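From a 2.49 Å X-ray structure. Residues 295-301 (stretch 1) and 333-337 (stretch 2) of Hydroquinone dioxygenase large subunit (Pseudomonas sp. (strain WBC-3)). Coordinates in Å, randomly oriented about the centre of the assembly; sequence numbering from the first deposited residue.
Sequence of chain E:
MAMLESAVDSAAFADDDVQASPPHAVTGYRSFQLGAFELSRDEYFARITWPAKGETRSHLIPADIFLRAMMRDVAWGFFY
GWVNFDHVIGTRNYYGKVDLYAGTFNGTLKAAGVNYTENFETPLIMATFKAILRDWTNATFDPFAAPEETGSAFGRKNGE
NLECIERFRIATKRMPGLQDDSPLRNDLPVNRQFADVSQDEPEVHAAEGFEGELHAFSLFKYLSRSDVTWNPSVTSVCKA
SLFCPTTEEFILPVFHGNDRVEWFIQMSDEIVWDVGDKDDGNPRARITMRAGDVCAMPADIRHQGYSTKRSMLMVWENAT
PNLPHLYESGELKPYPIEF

Stretch 1 295-301: CAMPADI
Stretch 2 (333-337) KPYPI

The contact is built round one proline and one backbone hydrogen bond. Stretch 1 arrives as the end of a strand, residues 295–297, and leaves it through a type I beta turn from Pro298 to Ile301; stretch 2 has no regular helix or strand and lies against this exit. The register is given by two pairs: the CA of Ala299 lies 4.6 Å from the CA of Pro334, and the CA of Pro298 lies 4.8 Å from the CA of Tyr335. As one chain advances the other retreats, so the two backbones run antiparallel here. Together they bury 233 Å².

Pro334 covers more surface than any other residue. Pro334 has phi/psi -54/-31 and a C-gamma exo ring, and its CA-to-CB bond points toward stretch 1, while its carbonyl receives the hydrogen bond that lies at the Ala299–Pro334 pair: Ala299 N donates to Pro334 O at 2.7 Å, with an N-H...O angle of 171°, short and nearly straight. The same oxygen sits 3.2 Å from Pro298 CA, so it fits closely against the backbone at the start of the turn. Being a proline, Pro334 has no amide hydrogen to give, and its hydrogen bond to Ala299 is made through its carbonyl. Its ring meets the turn as well, with Pro334 CB 3.6 Å from Asp300 CG. Asp300, at -116/20 with chi1 p (60°) and chi2 -15°, thus offers its carboxylate carbon to a ring carbon in a packing contact. Ala299, at -78/-7, directs its small CB toward stretch 2.

Pro336 covers the next largest area. At -68/-33, with a C-gamma endo ring, it points CA-to-CB sideways yet reaches the strand through its ring: Pro336 CG packs 3.7 Å from Ala296 CB. Ala296 keeps extended angles (-97/122) and points toward stretch 2, whereas the next residue, Met297 (-94/114; m, m, t), points away, the alternation expected of a strand.

Pro298, third in coverage, is where strand passes into turn. Its phi/psi of -64/164 keeps the backbone extended before Ala299 and Asp300, the central residues of the turn, bend it; its ring is C-gamma exo and its CA-to-CB bond points sideways. Pro298 CB meets Tyr335 CB at 4.4 Å, a looser apolar contact. Tyr335 (-123/140, chi1 p at 58°, chi2 -87°) sends the end of its side chain away, so the contact uses the root of the residue rather than its ring.

The rule to read is economical: one nearly straight backbone hydrogen bond joins the chains at the closest CA pair, and proline rings and alanine methyls fill the space beside it.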

# COMPACT_ATOMS: atom_id res chain seq x y z
N CYS E 295 -12.28 -16.88 -17.39
CA CYS E 295 -11.47 -17.54 -16.39
C CYS E 295 -12.31 -17.94 -15.19
O CYS E 295 -13.19 -17.19 -14.74
CB CYS E 295 -10.33 -16.60 -15.96
SG CYS E 295 -9.16 -17.31 -14.76
N ALA E 296 -12.05 -19.15 -14.69
CA ALA E 296 -12.63 -19.63 -13.44
C ALA E 296 -11.62 -19.41 -12.32
O ALA E 296 -10.48 -19.88 -12.38
CB ALA E 296 -12.99 -21.12 -13.56
N MET E 297 -12.02 -18.67 -11.30
CA MET E 297 -11.21 -18.54 -10.10
C MET E 297 -11.64 -19.59 -9.06
O MET E 297 -12.77 -19.56 -8.57
CB MET E 297 -11.29 -17.10 -9.55
CG MET E 297 -10.71 -16.03 -10.49
SD MET E 297 -8.90 -16.05 -10.51
CE MET E 297 -8.53 -14.90 -11.85
N PRO E 298 -10.76 -20.54 -8.76
CA PRO E 298 -11.11 -21.69 -7.92
C PRO E 298 -11.49 -21.32 -6.49
O PRO E 298 -11.20 -20.22 -6.00
CB PRO E 298 -9.83 -22.55 -7.91
CG PRO E 298 -8.99 -22.02 -9.04
CD PRO E 298 -9.34 -20.57 -9.17
N ALA E 299 -12.13 -22.27 -5.81
CA ALA E 299 -12.67 -22.03 -4.49
C ALA E 299 -11.59 -22.05 -3.40
O ALA E 299 -11.88 -21.74 -2.24
CB ALA E 299 -13.74 -23.04 -4.19
N ASP E 300 -10.36 -22.42 -3.77
CA ASP E 300 -9.31 -22.61 -2.76
C ASP E 300 -8.14 -21.64 -2.88
O ASP E 300 -7.04 -21.90 -2.38
CB ASP E 300 -8.79 -24.07 -2.78
CG ASP E 300 -8.21 -24.47 -4.13
OD1 ASP E 300 -8.44 -23.75 -5.14
OD2 ASP E 300 -7.52 -25.52 -4.19
N ILE E 301 -8.36 -20.52 -3.55
CA ILE E 301 -7.31 -19.53 -3.69
C ILE E 301 -7.78 -18.19 -3.15
O ILE E 301 -8.95 -18.01 -2.82
CB ILE E 301 -6.80 -19.39 -5.18
CG1 ILE E 301 -7.96 -19.17 -6.16
CG2 ILE E 301 -6.01 -20.63 -5.61
CD1 ILE E 301 -8.52 -17.76 -6.16
N LYS E 333 -15.95 -29.70 -6.53
CA LYS E 333 -14.51 -29.58 -6.33
C LYS E 333 -14.07 -28.11 -6.30
O LYS E 333 -14.79 -27.23 -6.77
CB LYS E 333 -13.78 -30.34 -7.43
CG LYS E 333 -14.24 -31.77 -7.58
CD LYS E 333 -14.19 -32.50 -6.25
CE LYS E 333 -14.73 -33.92 -6.36
NZ LYS E 333 -14.89 -34.57 -5.02
N PRO E 334 -12.88 -27.84 -5.74
CA PRO E 334 -12.31 -26.47 -5.69
C PRO E 334 -12.24 -25.81 -7.06
O PRO E 334 -12.33 -24.58 -7.15
CB PRO E 334 -10.88 -26.70 -5.19
CG PRO E 334 -10.85 -28.07 -4.65
CD PRO E 334 -11.92 -28.86 -5.30
N TYR E 335 -12.05 -26.61 -8.11
CA TYR E 335 -12.04 -26.09 -9.49
C TYR E 335 -13.09 -26.80 -10.32
O TYR E 335 -13.27 -28.01 -10.19
CB TYR E 335 -10.68 -26.25 -10.14
CG TYR E 335 -10.18 -27.67 -10.18
CD1 TYR E 335 -9.48 -28.21 -9.12
CD2 TYR E 335 -10.40 -28.47 -11.30
CE1 TYR E 335 -9.01 -29.52 -9.15
CE2 TYR E 335 -9.93 -29.78 -11.35
CZ TYR E 335 -9.23 -30.29 -10.27
OH TYR E 335 -8.75 -31.58 -10.29
N PRO E 336 -13.79 -26.05 -11.17
CA PRO E 336 -15.06 -26.46 -11.78
C PRO E 336 -14.99 -27.61 -12.79
O PRO E 336 -15.93 -28.38 -12.84
CB PRO E 336 -15.53 -25.18 -12.47
CG PRO E 336 -14.28 -24.46 -12.80
CD PRO E 336 -13.37 -24.71 -11.62
N ILE E 337 -13.90 -27.75 -13.54
CA ILE E 337 -13.91 -28.68 -14.67
C ILE E 337 -12.71 -29.62 -14.75
O ILE E 337 -11.56 -29.18 -14.74
CB ILE E 337 -14.10 -27.89 -15.99
CG1 ILE E 337 -15.52 -27.32 -16.03
CG2 ILE E 337 -13.91 -28.78 -17.20
CD1 ILE E 337 -15.60 -26.02 -16.68